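Side-chain contacts in glycerol-3-phosphate dehydrogenase [NAD(+)] (Dunaliella salina, PDB 6IUY), which probably interconverts dihydroxyacetone phosphate and sn-glycerol 3-phosphate with NAD(H) and, through its joined phosphatase and dehydrogenase domains, enables direct conversion of dihydroxyacetone phosphate to glycerol: residues Lys464-Val469 / Thr588-Ile593; Ala471-Gly476 / Ala535-Arg540; Cys499-Pro504 / Glu581-Leu586. One frame throughout, in Å; residues are numbered along the deposited sequence.

Contact 1: residues Lys464-Val469 / Thr588-Ile593. With 13P (1,3-dihydroxyacetonephosphate), chain D.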
loop_
_atom_site.group_PDB
_atom_site.type_symbol
_atom_site.label_atom_id
_atom_site.label_comp_id
_atom_site.label_asym_id
_atom_site.label_seq_id
_atom_site.Cartn_x
_atom_site.Cartn_y
_atom_site.Cartn_z
ATOM N N LYS A 464 -8.626 -4.337 -10.338
ATOM C CA LYS A 464 -9.022 -2.980 -10.000
ATOM C C LYS A 464 -10.143 -2.440 -10.898
ATOM O O LYS A 464 -10.842 -1.493 -10.514
ATOM C CB LYS A 464 -7.795 -2.068 -10.047
ATOM C CG LYS A 464 -7.879 -0.900 -10.978
ATOM C CD LYS A 464 -7.740 -1.286 -12.409
ATOM C CE LYS A 464 -7.516 -0.033 -13.214
ATOM N NZ LYS A 464 -7.871 -0.131 -14.646
ATOM N N ASN A 465 -10.326 -3.044 -12.075
ATOM C CA ASN A 465 -11.400 -2.634 -12.980
ATOM C C ASN A 465 -12.733 -3.115 -12.470
ATOM O O ASN A 465 -13.759 -2.542 -12.796
ATOM C CB ASN A 465 -11.190 -3.164 -14.414
ATOM C CG ASN A 465 -10.218 -2.320 -15.208
ATOM O OD1 ASN A 465 -10.138 -1.109 -15.019
ATOM N ND2 ASN A 465 -9.456 -2.961 -16.095
ATOM N N ILE A 466 -12.738 -4.191 -11.696
ATOM C CA ILE A 466 -13.977 -4.570 -11.012
ATOM C C ILE A 466 -14.363 -3.469 -10.009
ATOM O O ILE A 466 -15.492 -2.992 -10.015
ATOM C CB ILE A 466 -13.859 -5.901 -10.229
ATOM C CG1 ILE A 466 -13.519 -7.073 -11.147
ATOM C CG2 ILE A 466 -15.161 -6.172 -9.429
ATOM C CD1 ILE A 466 -13.338 -8.394 -10.379
ATOM N N VAL A 467 -13.421 -3.074 -9.146
ATOM C CA VAL A 467 -13.688 -2.023 -8.147
ATOM C C VAL A 467 -14.113 -0.723 -8.819
ATOM O O VAL A 467 -14.937 0.007 -8.277
ATOM C CB VAL A 467 -12.443 -1.724 -7.238
ATOM C CG1 VAL A 467 -12.795 -0.715 -6.170
ATOM C CG2 VAL A 467 -11.921 -2.997 -6.592
ATOM N N ALA A 468 -13.560 -0.422 -9.999
ATOM C CA ALA A 468 -13.917 0.820 -10.690
ATOM C C ALA A 468 -15.370 0.778 -11.165
ATOM O O ALA A 468 -16.030 1.826 -11.228
ATOM C CB ALA A 468 -12.975 1.096 -11.875
ATOM N N VAL A 469 -15.870 -0.412 -11.503
ATOM C CA VAL A 469 -17.298 -0.565 -11.811
ATOM C C VAL A 469 -18.111 -0.259 -10.558
ATOM O O VAL A 469 -19.057 0.532 -10.595
ATOM C CB VAL A 469 -17.636 -1.984 -12.344
ATOM C CG1 VAL A 469 -19.165 -2.211 -12.417
ATOM C CG2 VAL A 469 -17.038 -2.162 -13.743
ATOM N N THR A 588 -18.673 -9.897 -5.102
ATOM C CA THR A 588 -19.877 -10.659 -5.354
ATOM C C THR A 588 -21.104 -9.777 -5.511
ATOM O O THR A 588 -21.932 -10.024 -6.400
ATOM C CB THR A 588 -20.133 -11.677 -4.240
ATOM O OG1 THR A 588 -19.153 -12.713 -4.322
ATOM C CG2 THR A 588 -21.528 -12.303 -4.390
ATOM N N THR A 589 -21.251 -8.750 -4.671
ATOM C CA THR A 589 -22.463 -7.948 -4.822
ATOM C C THR A 589 -22.365 -7.056 -6.057
ATOM O O THR A 589 -23.383 -6.744 -6.662
ATOM C CB THR A 589 -22.809 -7.108 -3.562
ATOM O OG1 THR A 589 -22.513 -5.728 -3.776
ATOM C CG2 THR A 589 -22.103 -7.609 -2.337
ATOM N N ILE A 590 -21.158 -6.684 -6.476
ATOM C CA ILE A 590 -21.008 -5.978 -7.757
ATOM C C ILE A 590 -21.496 -6.819 -8.951
ATOM O O ILE A 590 -22.139 -6.293 -9.867
ATOM C CB ILE A 590 -19.545 -5.567 -8.012
ATOM C CG1 ILE A 590 -19.113 -4.464 -7.044
ATOM C CG2 ILE A 590 -19.371 -5.125 -9.457
ATOM C CD1 ILE A 590 -17.630 -4.093 -7.142
ATOM N N ASN A 591 -21.185 -8.117 -8.943
ATOM C CA ASN A 591 -21.597 -9.019 -10.022
ATOM C C ASN A 591 -23.096 -9.291 -9.977
ATOM O O ASN A 591 -23.779 -9.305 -11.000
ATOM C CB ASN A 591 -20.820 -10.343 -9.954
ATOM C CG ASN A 591 -20.878 -11.126 -11.266
ATOM O OD1 ASN A 591 -21.682 -12.058 -11.412
ATOM N ND2 ASN A 591 -20.036 -10.741 -12.232
ATOM N N ARG A 592 -23.603 -9.498 -8.770
ATOM C CA ARG A 592 -25.022 -9.662 -8.558
ATOM C C ARG A 592 -25.817 -8.417 -8.977
ATOM O O ARG A 592 -26.972 -8.530 -9.403
ATOM C CB ARG A 592 -25.274 -10.008 -7.097
ATOM C CG ARG A 592 -24.747 -11.381 -6.719
ATOM C CD ARG A 592 -25.901 -12.253 -6.264
ATOM N NE ARG A 592 -26.195 -12.040 -4.853
ATOM C CZ ARG A 592 -27.331 -12.371 -4.243
ATOM N NH1 ARG A 592 -28.337 -12.921 -4.911
ATOM N NH2 ARG A 592 -27.456 -12.123 -2.944
ATOM N N ILE A 593 -25.199 -7.241 -8.868
ATOM C CA ILE A 593 -25.829 -5.974 -9.299
ATOM C C ILE A 593 -25.817 -5.832 -10.814
ATOM O O ILE A 593 -26.840 -5.539 -11.432
ATOM C CB ILE A 593 -25.122 -4.746 -8.670
ATOM C CG1 ILE A 593 -25.404 -4.699 -7.168
ATOM C CG2 ILE A 593 -25.568 -3.436 -9.348
ATOM C CD1 ILE A 593 -24.624 -3.676 -6.454
HETATM P P 13P D . -10.617 2.100 -17.692
HETATM O O1P 13P D . -9.563 2.019 -16.613
HETATM O O2P 13P D . -10.412 3.417 -18.384
HETATM O O3P 13P D . -11.963 2.029 -17.021
HETATM O O1 13P D . -10.578 0.951 -18.800
HETATM C C1 13P D . -9.765 -0.195 -18.685
HETATM C C2 13P D . -8.401 0.308 -18.347
HETATM O O2 13P D . -8.039 1.388 -18.765
HETATM C C3 13P D . -7.474 -0.504 -17.487
HETATM O O3 13P D . -6.782 0.382 -16.619
#
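Ile590 fits against Ile466 and Val469, which are neighbours on one face of helix 454-477. Its CB points toward that helix, and the two branches beyond CB divide the work. The short branch, CG2, lies anti to the backbone N (chi1 of the long branch -69°) and meets CG1 of Val469 at 4.2 Å. The long branch runs through CG1 with chi2 near 174°. This extended conformation carries CD1 on to Ile466, where it lies 4.0 Å from the methyl CG2. The same CD1 is 3.7 Å from the carbonyl O of Ile466, so it covers backbone as well as side chain. That carbonyl also takes a weak bond from the amide of Val469. All three side chains are buried. Ile466 further touches Val571 of helix 564-577, and Val469 touches Ala533 of helix 528-541.

The start of segment 464-469 belongs to the substrate pocket. Lys464 binds dihydroxyacetone phosphate, but its NZ is modelled too close to the ligand for the bond lengths to be trusted. Asn465 sets its amide beside the ligand's carbon chain, with ND2 3.5 Å from C3. Arg528, Asn529 and Lys380 give the ligand further hydrogen bonds.

One short piece of helix therefore has two chemistries. Lys464 and Asn465 turn polar groups to the phosphorylated substrate, while Ile466 and Val469 meet Ile590 through methyl groups. No hydrogen bond crosses between the two segments, so this pairing rests on buried apolar contact, directly next in sequence to the substrate-binding residues.

Contact 2: residues Ala471-Gly476 / Ala535-Arg540; sequences AGIGDG and AWAQKR
The methyl group of Ala537 packs against Ile473 and Gly476. One kind of contact is apolar. CB of Ala537 lies 4.1 Å from CG2 of Ile473 and 4.0 Å from CA of Gly476. A chi1 of -68° puts CG2 of Ile473 anti to the backbone N, where it meets the methyl of Ala537.

A second group of contacts sets side chain against main chain. CB of Ala537 is 3.8 Å from the carbonyl O of Ile473. CG of Gln538 lies 3.7 Å from the carbonyl O of Gly476, at the exposed border of the contact. The absence of a side chain at Gly476 permits this closeness. A CB there would fall 2.7 Å from CB of Ala537, a clash. The short helical segments accordingly come within 7.4 Å of each other, axis to axis, and cross at -43°.

Polar groups make their bonds elsewhere. Asp475 forms salt bridges with Arg530 and Lys484. Arg540 folds back along its own helix, with CG over one face of the Trp536 ring, and its NH2 reaches the carbonyl of Val547.

The crossing joins helix 454-477 to helix 528-541 in the helical C-terminal part of the dehydrogenase. Helix 585-594 comes up to both, through Ile593 against Ile473 and Trp536. Helix 549-556 packs on Trp536, and helix 481-502 lies against Ala471.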
loop_
_atom_site.group_PDB
_atom_site.type_symbol
_atom_site.label_atom_id
_atom_site.label_comp_id
_atom_site.label_asym_id
_atom_site.label_seq_id
_atom_site.Cartn_x
_atom_site.Cartn_y
_atom_site.Cartn_z
ATOM N N ALA A 471 -17.209 1.510 -8.008
ATOM C CA ALA A 471 -17.062 2.932 -7.728
ATOM C C ALA A 471 -18.018 3.769 -8.553
ATOM O O ALA A 471 -18.572 4.747 -8.056
ATOM C CB ALA A 471 -15.622 3.386 -7.991
ATOM N N GLY A 472 -18.186 3.410 -9.828
ATOM C CA GLY A 472 -19.092 4.130 -10.710
ATOM C C GLY A 472 -20.563 3.845 -10.442
ATOM O O GLY A 472 -21.411 4.678 -10.712
ATOM N N ILE A 473 -20.887 2.660 -9.941
ATOM C CA ILE A 473 -22.258 2.402 -9.508
ATOM C C ILE A 473 -22.559 3.330 -8.326
ATOM O O ILE A 473 -23.614 3.951 -8.276
ATOM C CB ILE A 473 -22.481 0.943 -9.104
ATOM C CG1 ILE A 473 -22.373 0.024 -10.324
ATOM C CG2 ILE A 473 -23.850 0.774 -8.476
ATOM C CD1 ILE A 473 -22.322 -1.447 -9.952
ATOM N N GLY A 474 -21.592 3.466 -7.418
ATOM C CA GLY A 474 -21.673 4.452 -6.354
ATOM C C GLY A 474 -21.969 5.847 -6.859
ATOM O O GLY A 474 -22.913 6.493 -6.394
ATOM N N ASP A 475 -21.174 6.305 -7.824
ATOM C CA ASP A 475 -21.343 7.627 -8.407
ATOM C C ASP A 475 -22.733 7.800 -9.002
ATOM O O ASP A 475 -23.334 8.873 -8.905
ATOM C CB ASP A 475 -20.305 7.880 -9.500
ATOM C CG ASP A 475 -18.912 8.187 -8.953
ATOM O OD1 ASP A 475 -18.779 8.482 -7.756
ATOM O OD2 ASP A 475 -17.933 8.151 -9.745
ATOM N N GLY A 476 -23.227 6.755 -9.654
ATOM C CA GLY A 476 -24.525 6.802 -10.303
ATOM C C GLY A 476 -25.625 6.942 -9.266
ATOM O O GLY A 476 -26.615 7.618 -9.498
ATOM N N ALA A 535 -23.330 5.818 -15.655
ATOM C CA ALA A 535 -24.488 5.940 -16.550
ATOM C C ALA A 535 -25.442 4.756 -16.417
ATOM O O ALA A 535 -26.657 4.928 -16.387
ATOM C CB ALA A 535 -24.030 6.096 -17.983
ATOM N N TRP A 536 -24.908 3.548 -16.311
ATOM C CA TRP A 536 -25.766 2.377 -16.131
ATOM C C TRP A 536 -26.631 2.492 -14.881
ATOM O O TRP A 536 -27.828 2.203 -14.909
ATOM C CB TRP A 536 -24.921 1.125 -16.033
ATOM C CG TRP A 536 -25.655 -0.184 -15.875
ATOM C CD1 TRP A 536 -26.079 -1.009 -16.872
ATOM C CD2 TRP A 536 -25.978 -0.849 -14.645
ATOM N NE1 TRP A 536 -26.664 -2.135 -16.345
ATOM C CE2 TRP A 536 -26.616 -2.060 -14.979
ATOM C CE3 TRP A 536 -25.793 -0.536 -13.296
ATOM C CZ2 TRP A 536 -27.072 -2.953 -14.018
ATOM C CZ3 TRP A 536 -26.248 -1.420 -12.346
ATOM C CH2 TRP A 536 -26.880 -2.614 -12.709
ATOM N N ALA A 537 -26.008 2.894 -13.782
ATOM C CA ALA A 537 -26.686 2.929 -12.493
ATOM C C ALA A 537 -27.706 4.060 -12.474
ATOM O O ALA A 537 -28.785 3.902 -11.930
ATOM C CB ALA A 537 -25.667 3.068 -11.341
ATOM N N GLN A 538 -27.387 5.197 -13.085
ATOM C CA GLN A 538 -28.383 6.263 -13.221
ATOM C C GLN A 538 -29.640 5.794 -13.955
ATOM O O GLN A 538 -30.765 6.151 -13.589
ATOM C CB GLN A 538 -27.803 7.463 -13.956
ATOM C CG GLN A 538 -26.902 8.287 -13.105
ATOM C CD GLN A 538 -26.046 9.220 -13.912
ATOM O OE1 GLN A 538 -25.928 9.080 -15.129
ATOM N NE2 GLN A 538 -25.436 10.182 -13.241
ATOM N N LYS A 539 -29.450 4.999 -14.998
ATOM C CA LYS A 539 -30.575 4.557 -15.805
ATOM C C LYS A 539 -31.371 3.459 -15.105
ATOM O O LYS A 539 -32.602 3.470 -15.130
ATOM C CB LYS A 539 -30.083 4.083 -17.177
ATOM C CG LYS A 539 -29.576 5.223 -18.041
ATOM C CD LYS A 539 -28.829 4.713 -19.260
ATOM C CE LYS A 539 -28.220 5.857 -20.049
ATOM N NZ LYS A 539 -29.270 6.805 -20.505
ATOM N N ARG A 540 -30.675 2.504 -14.493
ATOM C CA ARG A 540 -31.342 1.434 -13.748
ATOM C C ARG A 540 -32.241 1.999 -12.667
ATOM O O ARG A 540 -33.383 1.574 -12.519
ATOM C CB ARG A 540 -30.330 0.484 -13.109
ATOM C CG ARG A 540 -29.965 -0.685 -13.969
ATOM C CD ARG A 540 -31.161 -1.548 -14.324
ATOM N NE ARG A 540 -30.861 -2.281 -15.546
ATOM C CZ ARG A 540 -30.326 -3.496 -15.584
ATOM N NH1 ARG A 540 -30.058 -4.140 -14.450
ATOM N NH2 ARG A 540 -30.080 -4.073 -16.755
#

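Contact 3: residues Cys499-Pro504 / Glu581-Leu586; sequences CKFISP and ELEFPL
Phe584 turns the edge of its ring onto a face of Phe501 in a T-shaped pair. The ring planes stand 78° apart and the centroids are separated by 5.2 Å. The approach is off-centre. CZ of Phe584 stands 3.8 Å above the plane of the Phe501 ring, shifted toward its rim, and CE1 of Phe584 comes within 3.7 Å of CD2 of Phe501.

Glu583 reaches the same ring from another direction. Its OE1 lies at the edge, near the ring plane, 3.9 Å from CZ of Phe501. The carboxylate plane is tilted only 20° from the ring. A bend at chi2 (-61°) brings the carboxylate round to this position, while CB and CG pass close to CE2 of Phe501. The charge of Glu583 is met by a salt bridge from OE1 to Lys497, which also makes a cation-pi contact with Phe584.

The rings join two helix ends within the mainly helical C-terminal region. Phe501 is in the last turn of helix 481-502, and Phe584 is the N-cap residue of helix 585-594. With an alanine in place of Phe501, the edge of Phe584 would probably lose the ring face it points at, Trp580 its aromatic partner, and a gap would be likely to open beside Glu583.

Trp580 forms a second edge-to-face pair with Phe501. Further along, Glu494 of helix 481-502 accepts a hydrogen bond through OE1 from the backbone N of Leu586, in the first turn of helix 585-594.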
loop_
_atom_site.group_PDB
_atom_site.type_symbol
_atom_site.label_atom_id
_atom_site.label_comp_id
_atom_site.label_asym_id
_atom_site.label_seq_id
_atom_site.Cartn_x
_atom_site.Cartn_y
_atom_site.Cartn_z
ATOM N N CYS A 499 -5.339 -11.934 -4.193
ATOM C CA CYS A 499 -3.930 -12.152 -4.518
ATOM C C CYS A 499 -3.308 -13.197 -3.617
ATOM O O CYS A 499 -2.477 -14.000 -4.054
ATOM C CB CYS A 499 -3.133 -10.862 -4.400
ATOM S SG CYS A 499 -3.173 -9.873 -5.881
ATOM N N LYS A 500 -3.706 -13.183 -2.353
ATOM C CA LYS A 500 -3.169 -14.138 -1.409
ATOM C C LYS A 500 -3.820 -15.514 -1.602
ATOM O O LYS A 500 -3.150 -16.534 -1.466
ATOM C CB LYS A 500 -3.338 -13.609 0.020
ATOM C CG LYS A 500 -2.547 -12.300 0.246
ATOM C CD LYS A 500 -2.588 -11.842 1.703
ATOM C CE LYS A 500 -1.909 -10.491 1.892
ATOM N NZ LYS A 500 -2.385 -9.866 3.158
ATOM N N PHE A 501 -5.095 -15.556 -1.972
ATOM C CA PHE A 501 -5.746 -16.842 -2.241
ATOM C C PHE A 501 -5.161 -17.577 -3.434
ATOM O O PHE A 501 -5.299 -18.792 -3.534
ATOM C CB PHE A 501 -7.246 -16.676 -2.491
ATOM C CG PHE A 501 -8.071 -16.662 -1.247
ATOM C CD1 PHE A 501 -7.538 -16.214 -0.049
ATOM C CD2 PHE A 501 -9.376 -17.105 -1.273
ATOM C CE1 PHE A 501 -8.300 -16.201 1.093
ATOM C CE2 PHE A 501 -10.149 -17.086 -0.125
ATOM C CZ PHE A 501 -9.608 -16.634 1.050
ATOM N N ILE A 502 -4.527 -16.851 -4.351
ATOM C CA ILE A 502 -4.159 -17.456 -5.630
ATOM C C ILE A 502 -2.663 -17.478 -5.865
ATOM O O ILE A 502 -2.138 -18.457 -6.394
ATOM C CB ILE A 502 -4.866 -16.737 -6.785
ATOM C CG1 ILE A 502 -6.166 -17.480 -7.096
ATOM C CG2 ILE A 502 -3.972 -16.651 -7.996
ATOM C CD1 ILE A 502 -7.075 -16.726 -7.965
ATOM N N SER A 503 -1.971 -16.423 -5.447
ATOM C CA SER A 503 -0.514 -16.416 -5.498
ATOM C C SER A 503 0.063 -15.808 -4.219
ATOM O O SER A 503 0.269 -14.593 -4.139
ATOM C CB SER A 503 -0.018 -15.653 -6.733
ATOM O OG SER A 503 -0.725 -14.438 -6.911
ATOM N N PRO A 504 0.320 -16.659 -3.208
ATOM C CA PRO A 504 0.716 -16.185 -1.874
ATOM C C PRO A 504 2.093 -15.536 -1.864
ATOM O O PRO A 504 2.426 -14.833 -0.902
ATOM C CB PRO A 504 0.701 -17.465 -1.022
ATOM C CG PRO A 504 -0.186 -18.425 -1.775
ATOM C CD PRO A 504 0.093 -18.115 -3.229
ATOM N N GLU A 581 -17.775 -17.189 -2.886
ATOM C CA GLU A 581 -18.682 -16.046 -3.023
ATOM C C GLU A 581 -18.734 -15.155 -1.782
ATOM O O GLU A 581 -18.790 -13.929 -1.914
ATOM C CB GLU A 581 -20.093 -16.507 -3.362
ATOM C CG GLU A 581 -20.296 -16.845 -4.820
ATOM C CD GLU A 581 -20.905 -18.219 -5.000
ATOM O OE1 GLU A 581 -20.648 -19.087 -4.129
ATOM O OE2 GLU A 581 -21.634 -18.430 -6.001
ATOM N N LEU A 582 -18.704 -15.741 -0.584
ATOM C CA LEU A 582 -18.779 -14.921 0.628
ATOM C C LEU A 582 -17.407 -14.463 1.126
ATOM O O LEU A 582 -17.317 -13.562 1.956
ATOM C CB LEU A 582 -19.507 -15.664 1.749
ATOM C CG LEU A 582 -20.853 -16.258 1.340
ATOM C CD1 LEU A 582 -21.711 -16.555 2.573
ATOM C CD2 LEU A 582 -21.565 -15.324 0.388
ATOM N N GLU A 583 -16.337 -15.060 0.619
ATOM C CA GLU A 583 -15.014 -14.580 0.981
ATOM C C GLU A 583 -14.759 -13.205 0.395
ATOM O O GLU A 583 -13.902 -12.472 0.867
ATOM C CB GLU A 583 -13.929 -15.547 0.514
ATOM C CG GLU A 583 -14.002 -16.919 1.170
ATOM C CD GLU A 583 -13.842 -16.846 2.667
ATOM O OE1 GLU A 583 -12.865 -16.215 3.133
ATOM O OE2 GLU A 583 -14.702 -17.410 3.379
ATOM N N PHE A 584 -15.494 -12.857 -0.651
ATOM C CA PHE A 584 -15.252 -11.602 -1.339
ATOM C C PHE A 584 -16.584 -10.926 -1.551
ATOM O O PHE A 584 -17.129 -10.928 -2.653
ATOM C CB PHE A 584 -14.515 -11.835 -2.664
ATOM C CG PHE A 584 -13.145 -12.486 -2.508
ATOM C CD1 PHE A 584 -13.003 -13.870 -2.558
ATOM C CD2 PHE A 584 -12.005 -11.716 -2.328
ATOM C CE1 PHE A 584 -11.751 -14.475 -2.414
ATOM C CE2 PHE A 584 -10.750 -12.314 -2.188
ATOM C CZ PHE A 584 -10.629 -13.692 -2.234
ATOM N N PRO A 585 -17.140 -10.366 -0.474
ATOM C CA PRO A 585 -18.506 -9.836 -0.546
ATOM C C PRO A 585 -18.646 -8.691 -1.554
ATOM O O PRO A 585 -19.652 -8.666 -2.238
ATOM C CB PRO A 585 -18.778 -9.358 0.891
ATOM C CG PRO A 585 -17.421 -9.155 1.491
ATOM C CD PRO A 585 -16.549 -10.210 0.865
ATOM N N LEU A 586 -17.683 -7.777 -1.665
ATOM C CA LEU A 586 -17.908 -6.655 -2.572
ATOM C C LEU A 586 -17.855 -7.122 -4.025
ATOM O O LEU A 586 -18.699 -6.721 -4.826
ATOM C CB LEU A 586 -16.900 -5.525 -2.339
ATOM C CG LEU A 586 -17.026 -4.316 -3.291
ATOM C CD1 LEU A 586 -18.347 -3.563 -3.110
ATOM C CD2 LEU A 586 -15.863 -3.370 -3.104
#

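How the contacts relate
Helix 454-477 holds 464-469 and 471-476, the first segments of contacts 1 and 2. The chain then runs through helix 481-502, whose end begins contact 3. Helix 528-541 returns to 471-476 and closes contact 2. Residues 581-586 next close contact 3, and 588-593 close contact 1, the widest loop, which encloses the other two. Contacts 2 and 3 alternate along the chain and so cross, without touching. Contact 1 touches both: it meets contact 2 through helix 585-594, and Thr588 probably hydrogen-bonds the carbonyl of Glu581 in contact 3. Helix 585-594 is thus tied to three helices of the C-terminal part.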